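Local coordinates for protein ATP-dependent RNA helicase HrpB (Escherichia coli, PDB 6EUD) that hydrolyses ATP to ADP and phosphate, binds single-stranded RNA and acts as an RNA helicase of the DEAH/RHA type, at residues A[53-58]-A[98-103]; A[84-89]-A[104-109]; A[121-126]-A[151-156]. One frame throughout, in Å; residues are numbered along the deposited sequence.

Interaction 1 (A[53-58]-A[98-103]); sequences KIILLE and RLEVVT
Ile54 and Glu100 begin an alternation of backbone bonds that joins 53-58 to 98-103 as parallel neighbours, their axes 21° apart. Ile54 N gives its hydrogen to Arg98 O and Ile54 O receives Glu100 N; Leu56 repeats the pattern, with N bonded to Glu100 O and O to Val102 N. Of these, the bond from Val102 N to Leu56 O (2.9 Å) is the bent one: the donor stands 40° out of the carbonyl plane. Glu58 N to Val102 O closes the backbone series, and Thr103 OG1 then donates to Glu58 O over 2.9 Å, so a side-chain hydroxyl carries the pairing one residue past the backbone pattern.

Apolar contacts split by face. On that of Ile54, Leu56, Leu99 and Val101, Leu99 CD2 reaches 3.6 Å from Ile54 CB and also touches Ile54 O. Leu56 and Val101 run alongside each other, CD2 of Leu56 near CG2 of Val101, and Val101 CG1 meets Glu58 CG at 3.6 Å. On the other face, Val102 CG2 occupies the tight position between its own backbone N and carbonyl carbon (chi1 -55° sends CG1 anti to the carbonyl carbon) and rests 3.8 Å from Ile55 CG2. Helix 61-74 packs on the first face and helix 106-113 on the second.

Polar side chains add less between the two segments: Ile55 CD1 lies 3.9 Å from Glu100 OE1, an oxygen in a salt bridge with Arg86 NE. The side chain of Glu58 lies about 5 Å from that of Ser37, in the predicted ATP site. Parallel strands between two helix layers, ending near the nucleotide loop, are typical of P-loop NTPases, here the RecA-like core of a helicase.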
ATOM      1  N   LYS A  53     -36.758  -0.731  -0.345  1.00 98.11           N
ATOM      2  CA  LYS A  53     -35.910  -0.121  -1.363  1.00 92.59           C
ATOM      3  C   LYS A  53     -34.779  -1.052  -1.798  1.00 87.55           C
ATOM      4  O   LYS A  53     -34.401  -1.962  -1.065  1.00 83.89           O
ATOM      5  CB  LYS A  53     -35.331   1.190  -0.837  1.00 90.09           C
ATOM      6  CG  LYS A  53     -35.814   2.415  -1.583  1.00 95.50           C
ATOM      7  CD  LYS A  53     -36.062   3.539  -0.595  1.00103.82           C
ATOM      8  CE  LYS A  53     -36.253   4.882  -1.293  1.00112.33           C
ATOM      9  NZ  LYS A  53     -37.116   4.763  -2.491  1.00117.02           N
ATOM     10  N   ILE A  54     -34.257  -0.830  -3.001  1.00 86.83           N
ATOM     11  CA  ILE A  54     -33.092  -1.561  -3.501  1.00 79.84           C
ATOM     12  C   ILE A  54     -32.027  -0.584  -3.967  1.00 76.99           C
ATOM     13  O   ILE A  54     -32.322   0.334  -4.731  1.00 78.77           O
ATOM     14  CB  ILE A  54     -33.444  -2.486  -4.675  1.00 79.13           C
ATOM     15  CG1 ILE A  54     -34.583  -3.433  -4.302  1.00 81.41           C
ATOM     16  CG2 ILE A  54     -32.208  -3.252  -5.134  1.00 73.48           C
ATOM     17  CD1 ILE A  54     -35.065  -4.281  -5.463  1.00 80.08           C
ATOM     18  N   ILE A  55     -30.793  -0.775  -3.509  1.00 73.53           N
ATOM     19  CA  ILE A  55     -29.697   0.092  -3.927  1.00 72.51           C
ATOM     20  C   ILE A  55     -28.795  -0.627  -4.924  1.00 71.30           C
ATOM     21  O   ILE A  55     -28.421  -1.788  -4.711  1.00 69.74           O
ATOM     22  CB  ILE A  55     -28.845   0.563  -2.744  1.00 70.57           C
ATOM     23  CG1 ILE A  55     -29.720   1.086  -1.600  1.00 72.97           C
ATOM     24  CG2 ILE A  55     -27.879   1.641  -3.202  1.00 71.31           C
ATOM     25  CD1 ILE A  55     -30.443   2.369  -1.908  1.00 77.50           C
ATOM     26  N   LEU A  56     -28.454   0.067  -6.010  1.00 69.85           N
ATOM     27  CA  LEU A  56     -27.605  -0.496  -7.052  1.00 66.56           C
ATOM     28  C   LEU A  56     -26.339   0.331  -7.234  1.00 66.31           C
ATOM     29  O   LEU A  56     -26.375   1.402  -7.862  1.00 66.43           O
ATOM     30  CB  LEU A  56     -28.365  -0.579  -8.374  1.00 68.94           C
ATOM     31  CG  LEU A  56     -27.603  -1.163  -9.562  1.00 66.97           C
ATOM     32  CD1 LEU A  56     -27.159  -2.587  -9.261  1.00 64.22           C
ATOM     33  CD2 LEU A  56     -28.457  -1.117 -10.812  1.00 67.85           C
ATOM     34  N   LEU A  57     -25.228  -0.173  -6.681  1.00 63.60           N
ATOM     35  CA  LEU A  57     -23.921   0.488  -6.778  1.00 59.27           C
ATOM     36  C   LEU A  57     -23.291   0.244  -8.135  1.00 56.81           C
ATOM     37  O   LEU A  57     -23.234  -0.894  -8.596  1.00 52.73           O
ATOM     38  CB  LEU A  57     -22.965  -0.002  -5.682  1.00 56.72           C
ATOM     39  CG  LEU A  57     -21.526   0.544  -5.768  1.00 53.32           C
ATOM     40  CD1 LEU A  57     -21.514   2.051  -5.573  1.00 54.94           C
ATOM     41  CD2 LEU A  57     -20.582  -0.126  -4.767  1.00 48.19           C
ATOM     42  N   GLU A  58     -22.815   1.313  -8.768  1.00 59.77           N
ATOM     43  CA  GLU A  58     -22.091   1.205 -10.029  1.00 61.97           C
ATOM     44  C   GLU A  58     -20.698   1.810  -9.868  1.00 63.96           C
ATOM     45  O   GLU A  58     -20.532   2.785  -9.153  1.00 63.73           O
ATOM     46  CB  GLU A  58     -22.869   1.895 -11.152  1.00 67.43           C
ATOM     47  CG  GLU A  58     -24.246   1.282 -11.428  1.00 69.55           C
ATOM     48  CD  GLU A  58     -24.167  -0.115 -12.030  1.00 67.36           C
ATOM     49  OE1 GLU A  58     -23.145  -0.416 -12.683  1.00 66.10           O
ATOM     50  OE2 GLU A  58     -25.126  -0.905 -11.858  1.00 66.82           O
ATOM     51  N   ARG A  98     -37.914   3.484  -5.660  1.00124.30           N
ATOM     52  CA  ARG A  98     -37.724   2.278  -4.869  1.00114.74           C
ATOM     53  C   ARG A  98     -36.378   1.660  -5.227  1.00106.33           C
ATOM     54  O   ARG A  98     -35.853   0.819  -4.500  1.00102.27           O
ATOM     55  CB  ARG A  98     -38.879   1.300  -5.090  1.00111.78           C
ATOM     56  CG  ARG A  98     -40.148   1.689  -4.339  1.00113.86           C
ATOM     57  CD  ARG A  98     -41.212   0.638  -4.509  1.00117.68           C
ATOM     58  NE  ARG A  98     -40.685  -0.681  -4.177  1.00116.15           N
ATOM     59  CZ  ARG A  98     -41.324  -1.821  -4.410  1.00115.55           C
ATOM     60  NH1 ARG A  98     -42.521  -1.806  -4.986  1.00118.75           N
ATOM     61  NH2 ARG A  98     -40.759  -2.976  -4.077  1.00110.21           N
ATOM     62  N   LEU A  99     -35.817   2.117  -6.341  1.00103.29           N
ATOM     63  CA  LEU A  99     -34.551   1.609  -6.845  1.00 96.69           C
ATOM     64  C   LEU A  99     -33.621   2.777  -7.134  1.00 92.87           C
ATOM     65  O   LEU A  99     -33.853   3.551  -8.065  1.00 96.60           O
ATOM     66  CB  LEU A  99     -34.780   0.765  -8.107  1.00 98.53           C
ATOM     67  CG  LEU A  99     -33.654  -0.041  -8.767  1.00 93.16           C
ATOM     68  CD1 LEU A  99     -32.818   0.817  -9.707  1.00 93.08           C
ATOM     69  CD2 LEU A  99     -32.780  -0.703  -7.729  1.00 88.82           C
ATOM     70  N   GLU A 100     -32.573   2.906  -6.330  1.00 85.96           N
ATOM     71  CA  GLU A 100     -31.598   3.969  -6.519  1.00 82.30           C
ATOM     72  C   GLU A 100     -30.294   3.395  -7.076  1.00 79.76           C
ATOM     73  O   GLU A 100     -29.826   2.345  -6.634  1.00 76.02           O
ATOM     74  CB  GLU A 100     -31.366   4.715  -5.202  1.00 77.14           C
ATOM     75  CG  GLU A 100     -32.614   5.420  -4.680  1.00 84.08           C
ATOM     76  CD  GLU A 100     -32.388   6.176  -3.374  1.00 89.94           C
ATOM     77  OE1 GLU A 100     -31.304   6.030  -2.773  1.00 87.62           O
ATOM     78  OE2 GLU A 100     -33.299   6.923  -2.944  1.00 95.92           O
ATOM     79  N   VAL A 101     -29.728   4.079  -8.067  1.00 81.02           N
ATOM     80  CA  VAL A 101     -28.484   3.649  -8.696  1.00 78.24           C
ATOM     81  C   VAL A 101     -27.376   4.624  -8.330  1.00 78.16           C
ATOM     82  O   VAL A 101     -27.271   5.698  -8.910  1.00 79.52           O
ATOM     83  CB  VAL A 101     -28.606   3.562 -10.235  1.00 79.87           C
ATOM     84  CG1 VAL A 101     -27.343   2.958 -10.836  1.00 74.71           C
ATOM     85  CG2 VAL A 101     -29.831   2.741 -10.635  1.00 82.12           C
ATOM     86  N   VAL A 102     -26.542   4.231  -7.373  1.00 75.06           N
ATOM     87  CA  VAL A 102     -25.565   5.139  -6.785  1.00 72.90           C
ATOM     88  C   VAL A 102     -24.136   4.853  -7.252  1.00 70.98           C
ATOM     89  O   VAL A 102     -23.851   3.778  -7.784  1.00 72.70           O
ATOM     90  CB  VAL A 102     -25.621   5.066  -5.247  1.00 69.60           C
ATOM     91  CG1 VAL A 102     -27.039   5.340  -4.762  1.00 72.44           C
ATOM     92  CG2 VAL A 102     -25.153   3.701  -4.756  1.00 64.25           C
ATOM     93  N   THR A 103     -23.252   5.829  -7.046  1.00 67.49           N
ATOM     94  CA  THR A 103     -21.833   5.712  -7.381  1.00 64.83           C
ATOM     95  C   THR A 103     -20.990   6.795  -6.719  1.00 65.63           C
ATOM     96  O   THR A 103     -21.515   7.653  -6.020  1.00 71.62           O
ATOM     97  CB  THR A 103     -21.589   5.820  -8.875  1.00 68.49           C
ATOM     98  OG1 THR A 103     -20.185   5.676  -9.133  1.00 67.19           O
ATOM     99  CG2 THR A 103     -22.042   7.189  -9.365  1.00 72.44           C
TER

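Interaction 2 (A[84-89]-A[104-109]); sequences GYRMRA and EGVLTR
The carboxylate of Glu104 takes Arg88 N at one edge, on the anti side of OE2, with Arg88 CB over one face and Met87 CB beyond OE2 on the opposite side of the plane. A second flat group, the peptide linking Met87 to Arg88, has Val106 CG2 over its face, 3.4 Å from Met87 O and 3.6 Å from Met87 C. The Thr-Glu-Gly turn that supplies Glu104 probably corresponds to motif Ib of DEAH-box helicases, and here it fastens the start of helix 106-113 to the end of strand 83-87 in the RecA-like domain.

The bond from Arg88 N to Glu104 OE2 is 2.9 Å long and nearly straight, 165° at the hydrogen, though it arrives 23° out of the carboxylate plane. Glu104 CG is anti to its own carbonyl carbon (chi1 -67°) and the chain runs extended from there, which carries the carboxylate to the backbone of Arg88. The other oxygen, OE1, forms a salt bridge with Arg61, so the two oxygens tie the group to different parts of the domain and would tend to fix its rotation. An alanine here would probably leave Arg88 N and the guanidinium of Arg61 without this carboxylate as their mate, and so let the strand end shift against the turn.

Gly105 is the N-cap of the helix, and its N is bonded to Gln134 OE1. One turn in, Gly105 O accepts Arg109 N. Val106 meets Arg86 at about a right angle: its CG1 lies 3.7 Å from Arg86 CB and 4.1 Å from Arg86 CD.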
ATOM      1  N   GLY A  84     -34.137   5.776  -9.584  1.00 84.64           N
ATOM      2  CA  GLY A  84     -33.379   6.987  -9.380  1.00 90.11           C
ATOM      3  C   GLY A  84     -31.890   6.715  -9.344  1.00 89.60           C
ATOM      4  O   GLY A  84     -31.452   5.563  -9.423  1.00 75.90           O
ATOM      5  N   TYR A  85     -31.112   7.787  -9.231  1.00 90.40           N
ATOM      6  CA  TYR A  85     -29.663   7.686  -9.141  1.00 89.52           C
ATOM      7  C   TYR A  85     -29.117   8.769  -8.194  1.00 94.41           C
ATOM      8  O   TYR A  85     -29.773   9.791  -7.971  1.00 99.60           O
ATOM      9  CB  TYR A  85     -29.018   7.791 -10.540  1.00 87.75           C
ATOM     10  CG  TYR A  85     -29.185   9.133 -11.232  1.00 92.60           C
ATOM     11  CD1 TYR A  85     -28.341  10.202 -10.941  1.00 94.12           C
ATOM     12  CD2 TYR A  85     -30.180   9.331 -12.178  1.00 97.01           C
ATOM     13  CE1 TYR A  85     -28.492  11.428 -11.561  1.00 99.24           C
ATOM     14  CE2 TYR A  85     -30.336  10.556 -12.809  1.00102.35           C
ATOM     15  CZ  TYR A  85     -29.489  11.601 -12.496  1.00101.91           C
ATOM     16  OH  TYR A  85     -29.633  12.828 -13.109  1.00103.73           O
ATOM     17  N   ARG A  86     -27.930   8.527  -7.635  1.00 91.91           N
ATOM     18  CA  ARG A  86     -27.215   9.517  -6.821  1.00 91.68           C
ATOM     19  C   ARG A  86     -25.730   9.537  -7.192  1.00 90.54           C
ATOM     20  O   ARG A  86     -25.125   8.483  -7.399  1.00 88.46           O
ATOM     21  CB  ARG A  86     -27.362   9.213  -5.329  1.00 87.92           C
ATOM     22  CG  ARG A  86     -28.764   9.307  -4.799  1.00 88.48           C
ATOM     23  CD  ARG A  86     -28.807   8.916  -3.339  1.00 85.48           C
ATOM     24  NE  ARG A  86     -30.180   8.785  -2.877  1.00 87.65           N
ATOM     25  CZ  ARG A  86     -30.898   9.793  -2.403  1.00 91.92           C
ATOM     26  NH1 ARG A  86     -30.359  10.999  -2.330  1.00 91.85           N
ATOM     27  NH2 ARG A  86     -32.151   9.598  -2.012  1.00 97.10           N
ATOM     28  N   MET A  87     -25.140  10.728  -7.263  1.00 90.30           N
ATOM     29  CA  MET A  87     -23.720  10.858  -7.583  1.00 88.32           C
ATOM     30  C   MET A  87     -23.008  11.784  -6.590  1.00 90.51           C
ATOM     31  O   MET A  87     -23.621  12.271  -5.635  1.00 94.25           O
ATOM     32  CB  MET A  87     -23.544  11.370  -9.017  1.00 91.16           C
ATOM     33  CG  MET A  87     -23.878  10.350 -10.101  1.00 89.90           C
ATOM     34  SD  MET A  87     -25.012  10.955 -11.375  1.00162.05           S
ATOM     35  CE  MET A  87     -24.226  12.492 -11.850  1.00163.35           C
ATOM     36  N   ARG A  88     -21.720  12.032  -6.816  1.00 88.24           N
ATOM     37  CA  ARG A  88     -20.937  12.884  -5.921  1.00 89.98           C
ATOM     38  C   ARG A  88     -21.387  14.348  -5.942  1.00 92.83           C
ATOM     39  O   ARG A  88     -21.210  15.070  -4.961  1.00 97.11           O
ATOM     40  CB  ARG A  88     -19.445  12.803  -6.266  1.00 93.50           C
ATOM     41  CG  ARG A  88     -18.544  13.518  -5.262  1.00 98.43           C
ATOM     42  CD  ARG A  88     -17.091  13.095  -5.390  1.00100.32           C
ATOM     43  NE  ARG A  88     -16.357  13.925  -6.338  1.00108.65           N
ATOM     44  CZ  ARG A  88     -15.050  13.821  -6.566  1.00110.09           C
ATOM     45  NH1 ARG A  88     -14.330  12.917  -5.914  1.00107.56           N
ATOM     46  NH2 ARG A  88     -14.465  14.622  -7.452  1.00113.48           N
ATOM     47  N   ALA A  89     -21.963  14.790  -7.054  1.00 91.73           N
ATOM     48  CA  ALA A  89     -22.382  16.180  -7.172  1.00 93.80           C
ATOM     49  C   ALA A  89     -23.730  16.308  -7.852  1.00 95.24           C
ATOM     50  O   ALA A  89     -23.994  17.319  -8.492  1.00 98.41           O
ATOM     51  CB  ALA A  89     -21.337  16.998  -7.927  1.00 94.15           C
ATOM     52  N   GLU A 104     -19.683   6.756  -6.967  1.00 61.99           N
ATOM     53  CA  GLU A 104     -18.743   7.754  -6.452  1.00 63.56           C
ATOM     54  C   GLU A 104     -18.779   7.934  -4.927  1.00 61.89           C
ATOM     55  O   GLU A 104     -18.790   9.069  -4.434  1.00 64.99           O
ATOM     56  CB  GLU A 104     -18.998   9.106  -7.120  1.00 69.14           C
ATOM     57  CG  GLU A 104     -18.673   9.116  -8.592  1.00 75.51           C
ATOM     58  CD  GLU A 104     -18.991  10.439  -9.254  1.00 79.89           C
ATOM     59  OE1 GLU A 104     -18.189  10.857 -10.109  1.00 81.87           O
ATOM     60  OE2 GLU A 104     -20.032  11.054  -8.927  1.00 80.40           O
ATOM     61  N   GLY A 105     -18.793   6.821  -4.196  1.00 54.99           N
ATOM     62  CA  GLY A 105     -18.747   6.846  -2.743  1.00 49.48           C
ATOM     63  C   GLY A 105     -20.073   7.137  -2.068  1.00 52.87           C
ATOM     64  O   GLY A 105     -20.131   7.197  -0.838  1.00 53.66           O
ATOM     65  N   VAL A 106     -21.134   7.321  -2.856  1.00 50.68           N
ATOM     66  CA  VAL A 106     -22.448   7.644  -2.297  1.00 58.96           C
ATOM     67  C   VAL A 106     -22.951   6.530  -1.364  1.00 57.35           C
ATOM     68  O   VAL A 106     -23.468   6.802  -0.282  1.00 53.69           O
ATOM     69  CB  VAL A 106     -23.492   7.904  -3.410  1.00 62.66           C
ATOM     70  CG1 VAL A 106     -24.911   7.829  -2.860  1.00 65.73           C
ATOM     71  CG2 VAL A 106     -23.243   9.253  -4.079  1.00 63.58           C
ATOM     72  N   LEU A 107     -22.782   5.277  -1.772  1.00 52.76           N
ATOM     73  CA  LEU A 107     -23.215   4.170  -0.930  1.00 52.41           C
ATOM     74  C   LEU A 107     -22.530   4.222   0.432  1.00 54.61           C
ATOM     75  O   LEU A 107     -23.154   3.984   1.475  1.00 55.21           O
ATOM     76  CB  LEU A 107     -22.941   2.841  -1.614  1.00 46.38           C
ATOM     77  CG  LEU A 107     -23.319   1.593  -0.818  1.00 47.38           C
ATOM     78  CD1 LEU A 107     -24.730   1.714  -0.265  1.00 48.74           C
ATOM     79  CD2 LEU A 107     -23.201   0.334  -1.686  1.00 44.17           C
ATOM     80  N   THR A 108     -21.248   4.567   0.421  1.00 54.60           N
ATOM     81  CA  THR A 108     -20.501   4.710   1.663  1.00 52.89           C
ATOM     82  C   THR A 108     -21.117   5.790   2.568  1.00 53.28           C
ATOM     83  O   THR A 108     -21.282   5.559   3.758  1.00 47.39           O
ATOM     84  CB  THR A 108     -19.015   5.038   1.396  1.00 52.75           C
ATOM     85  OG1 THR A 108     -18.459   4.059   0.506  1.00 51.84           O
ATOM     86  CG2 THR A 108     -18.213   5.053   2.715  1.00 47.46           C
ATOM     87  N   ARG A 109     -21.450   6.951   2.002  1.00 49.70           N
ATOM     88  CA  ARG A 109     -22.123   8.026   2.751  1.00 70.94           C
ATOM     89  C   ARG A 109     -23.437   7.583   3.394  1.00 64.74           C
ATOM     90  O   ARG A 109     -23.676   7.843   4.572  1.00 64.99           O
ATOM     91  CB  ARG A 109     -22.393   9.231   1.840  1.00 77.72           C
ATOM     92  CG  ARG A 109     -21.144  10.013   1.496  1.00 82.43           C
ATOM     93  CD  ARG A 109     -20.278  10.172   2.727  1.00 87.44           C
ATOM     94  NE  ARG A 109     -18.879  10.028   2.369  1.00 90.30           N
ATOM     95  CZ  ARG A 109     -17.947   9.565   3.188  1.00 90.20           C
ATOM     96  NH1 ARG A 109     -18.261   9.203   4.424  1.00 88.89           N
ATOM     97  NH2 ARG A 109     -16.697   9.460   2.761  1.00 92.11           N
TER

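Interaction 3 (A[121-126]-A[151-156]); sequences GLVILD and DDLKLL
Gly121 O receives Lys154 N over 2.6 Å, with an angle of 145° at the hydrogen, and so opens the parallel pairing of strands 120-125 and 154-159. Leu156 N to Val123 O follows at 2.8 Å, and Leu125 N returns the bond to Leu156 O. Val123 N to Lys154 O is the long member at 3.3 Å, its donor lying 36° above the carbonyl plane. Further out, the extended chain of Lys154 leads its amino group away to a salt bridge with Asp21, while Asp152 pairs with Arg150.

Methyl groups close in around these bonds. Leu155 CG is anti to its own backbone N (chi1 -171°), and from that branch CD1 comes within 3.3 Å of Val123 O and also touches Val123 CB. Leu153 CD1 likewise lies against Gly121 O. On the opposite face of the pair, Leu122 CD1 sits 3.5 Å from Leu156 N, and Ile124 CG1 lies 4.0 Å from Leu156 CB, the two side chains running alongside each other. Helix 133-145 links the two strands in a beta-alpha-beta unit and packs on Val123, Leu125 and Leu155.

Asp126 OD1, in the DEFH box, is hydrogen-bonded to Ser37 OG. With buried peptide groups bonded to one another and aliphatic side chains on both faces, the strand pair can probably carry this acidic residue to the nucleotide site.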
ATOM      1  N   GLY A 121     -34.083  -3.035   1.846  1.00 82.92           N
ATOM      2  CA  GLY A 121     -34.127  -4.479   2.027  1.00 82.59           C
ATOM      3  C   GLY A 121     -33.083  -5.249   1.227  1.00 75.71           C
ATOM      4  O   GLY A 121     -32.615  -6.305   1.647  1.00 74.85           O
ATOM      5  N   LEU A 122     -32.723  -4.725   0.064  1.00 72.94           N
ATOM      6  CA  LEU A 122     -31.737  -5.387  -0.777  1.00 70.13           C
ATOM      7  C   LEU A 122     -30.746  -4.399  -1.365  1.00 67.57           C
ATOM      8  O   LEU A 122     -31.124  -3.363  -1.908  1.00 68.11           O
ATOM      9  CB  LEU A 122     -32.423  -6.162  -1.898  1.00 71.37           C
ATOM     10  CG  LEU A 122     -31.519  -6.523  -3.079  1.00 71.41           C
ATOM     11  CD1 LEU A 122     -30.439  -7.533  -2.689  1.00 66.66           C
ATOM     12  CD2 LEU A 122     -32.356  -7.025  -4.249  1.00 75.62           C
ATOM     13  N   VAL A 123     -29.469  -4.725  -1.247  1.00 66.83           N
ATOM     14  CA  VAL A 123     -28.434  -3.936  -1.897  1.00 67.23           C
ATOM     15  C   VAL A 123     -27.743  -4.784  -2.966  1.00 66.42           C
ATOM     16  O   VAL A 123     -27.440  -5.961  -2.735  1.00 66.02           O
ATOM     17  CB  VAL A 123     -27.404  -3.398  -0.877  1.00 64.14           C
ATOM     18  CG1 VAL A 123     -26.395  -2.512  -1.566  1.00 61.35           C
ATOM     19  CG2 VAL A 123     -28.113  -2.612   0.228  1.00 69.20           C
ATOM     20  N   ILE A 124     -27.524  -4.186  -4.137  1.00 66.79           N
ATOM     21  CA  ILE A 124     -26.856  -4.857  -5.246  1.00 67.94           C
ATOM     22  C   ILE A 124     -25.524  -4.192  -5.601  1.00 65.34           C
ATOM     23  O   ILE A 124     -25.486  -3.002  -5.927  1.00 67.32           O
ATOM     24  CB  ILE A 124     -27.741  -4.879  -6.497  1.00 76.15           C
ATOM     25  CG1 ILE A 124     -29.143  -5.390  -6.148  1.00 80.93           C
ATOM     26  CG2 ILE A 124     -27.091  -5.719  -7.596  1.00 75.93           C
ATOM     27  CD1 ILE A 124     -30.108  -5.345  -7.304  1.00 85.12           C
ATOM     28  N   LEU A 125     -24.443  -4.969  -5.534  1.00 57.93           N
ATOM     29  CA  LEU A 125     -23.110  -4.503  -5.894  1.00 52.59           C
ATOM     30  C   LEU A 125     -22.751  -4.976  -7.298  1.00 54.30           C
ATOM     31  O   LEU A 125     -22.389  -6.138  -7.500  1.00 53.33           O
ATOM     32  CB  LEU A 125     -22.067  -5.000  -4.891  1.00 51.60           C
ATOM     33  CG  LEU A 125     -22.302  -4.685  -3.413  1.00 40.52           C
ATOM     34  CD1 LEU A 125     -21.191  -5.267  -2.575  1.00 38.49           C
ATOM     35  CD2 LEU A 125     -22.394  -3.195  -3.212  1.00 40.91           C
ATOM     36  N   ASP A 126     -22.840  -4.069  -8.263  1.00 53.52           N
ATOM     37  CA  ASP A 126     -22.667  -4.437  -9.656  1.00 57.12           C
ATOM     38  C   ASP A 126     -21.206  -4.319 -10.100  1.00 54.64           C
ATOM     39  O   ASP A 126     -20.429  -3.598  -9.489  1.00 52.74           O
ATOM     40  CB  ASP A 126     -23.582  -3.574 -10.533  1.00 63.20           C
ATOM     41  CG  ASP A 126     -23.829  -4.186 -11.891  1.00 69.62           C
ATOM     42  OD1 ASP A 126     -24.106  -3.425 -12.835  1.00 73.55           O
ATOM     43  OD2 ASP A 126     -23.738  -5.428 -12.018  1.00 73.45           O
ATOM     44  N   ASP A 151     -30.835  -8.528   9.993  1.00 85.48           N
ATOM     45  CA  ASP A 151     -30.669  -9.896   9.507  1.00 85.87           C
ATOM     46  C   ASP A 151     -31.693 -10.214   8.416  1.00 84.61           C
ATOM     47  O   ASP A 151     -31.831 -11.362   7.991  1.00 84.13           O
ATOM     48  CB  ASP A 151     -30.769 -10.910  10.663  1.00 92.49           C
ATOM     49  CG  ASP A 151     -32.120 -10.881  11.377  1.00 95.81           C
ATOM     50  OD1 ASP A 151     -32.830  -9.860  11.300  1.00 97.96           O
ATOM     51  OD2 ASP A 151     -32.471 -11.893  12.021  1.00 95.85           O
ATOM     52  N   ASP A 152     -32.388  -9.174   7.966  1.00 84.42           N
ATOM     53  CA  ASP A 152     -33.402  -9.255   6.918  1.00 81.05           C
ATOM     54  C   ASP A 152     -32.900  -8.598   5.644  1.00 75.05           C
ATOM     55  O   ASP A 152     -33.459  -8.784   4.567  1.00 72.57           O
ATOM     56  CB  ASP A 152     -34.673  -8.550   7.363  1.00 81.15           C
ATOM     57  CG  ASP A 152     -34.463  -7.062   7.534  1.00 80.72           C
ATOM     58  OD1 ASP A 152     -33.851  -6.651   8.546  1.00 79.23           O
ATOM     59  OD2 ASP A 152     -34.867  -6.304   6.627  1.00 82.70           O
ATOM     60  N   LEU A 153     -31.863  -7.781   5.798  1.00 74.66           N
ATOM     61  CA  LEU A 153     -31.257  -7.053   4.682  1.00 74.70           C
ATOM     62  C   LEU A 153     -30.517  -7.998   3.734  1.00 75.07           C
ATOM     63  O   LEU A 153     -29.447  -8.502   4.065  1.00 75.56           O
ATOM     64  CB  LEU A 153     -30.302  -5.971   5.205  1.00 70.98           C
ATOM     65  CG  LEU A 153     -29.446  -5.239   4.160  1.00 68.70           C
ATOM     66  CD1 LEU A 153     -30.285  -4.339   3.249  1.00 67.07           C
ATOM     67  CD2 LEU A 153     -28.330  -4.447   4.835  1.00 68.02           C
ATOM     68  N   LYS A 154     -31.087  -8.234   2.556  1.00 75.26           N
ATOM     69  CA  LYS A 154     -30.502  -9.172   1.596  1.00 70.06           C
ATOM     70  C   LYS A 154     -29.403  -8.484   0.803  1.00 66.96           C
ATOM     71  O   LYS A 154     -29.290  -7.259   0.842  1.00 62.54           O
ATOM     72  CB  LYS A 154     -31.572  -9.725   0.656  1.00 69.97           C
ATOM     73  CG  LYS A 154     -32.702 -10.425   1.369  1.00 75.70           C
ATOM     74  CD  LYS A 154     -33.776 -10.838   0.393  1.00 82.28           C
ATOM     75  CE  LYS A 154     -34.964 -11.453   1.110  1.00 87.79           C
ATOM     76  NZ  LYS A 154     -36.033 -11.843   0.145  1.00 92.16           N
ATOM     77  N   LEU A 155     -28.613  -9.262   0.065  1.00 67.13           N
ATOM     78  CA  LEU A 155     -27.446  -8.716  -0.623  1.00 65.14           C
ATOM     79  C   LEU A 155     -27.116  -9.464  -1.918  1.00 62.95           C
ATOM     80  O   LEU A 155     -26.794 -10.662  -1.895  1.00 61.63           O
ATOM     81  CB  LEU A 155     -26.239  -8.738   0.327  1.00 65.91           C
ATOM     82  CG  LEU A 155     -24.959  -8.038  -0.098  1.00 64.02           C
ATOM     83  CD1 LEU A 155     -25.265  -6.583  -0.348  1.00 67.59           C
ATOM     84  CD2 LEU A 155     -23.904  -8.199   0.972  1.00 61.84           C
ATOM     85  N   LEU A 156     -27.188  -8.755  -3.044  1.00 60.03           N
ATOM     86  CA  LEU A 156     -26.864  -9.357  -4.333  1.00 58.30           C
ATOM     87  C   LEU A 156     -25.548  -8.855  -4.933  1.00 55.77           C
ATOM     88  O   LEU A 156     -25.402  -7.685  -5.288  1.00 54.65           O
ATOM     89  CB  LEU A 156     -27.992  -9.110  -5.331  1.00 61.83           C
ATOM     90  CG  LEU A 156     -27.746  -9.699  -6.726  1.00 60.30           C
ATOM     91  CD1 LEU A 156     -27.448 -11.195  -6.636  1.00 60.74           C
ATOM     92  CD2 LEU A 156     -28.957  -9.463  -7.592  1.00 59.05           C
TER

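All three contacts belong to one mixed sheet of the first RecA-like domain. Interactions 1 and 3 meet through neighbouring strands 53-57 and 120-125, their centres about 10 Å apart. Interaction 2 lies about 9 Å from interaction 1, since strand 83-87 flanks strand 99-102, and about 17 Å from interaction 3. Along the chain the segments of interactions 1 and 2 alternate, and interaction 3 follows both. Helix 106-113 packs on one face of the sheet and links interaction 2 to interaction 3: Leu107 CD2 touches Leu125 CD2 at 3.9 Å. The carboxylates of Glu58 and Asp126, like charges, lie close together beside the predicted nucleotide loop, while the probable motif Ib turn follows strand 99-102, a neighbour of 53-57.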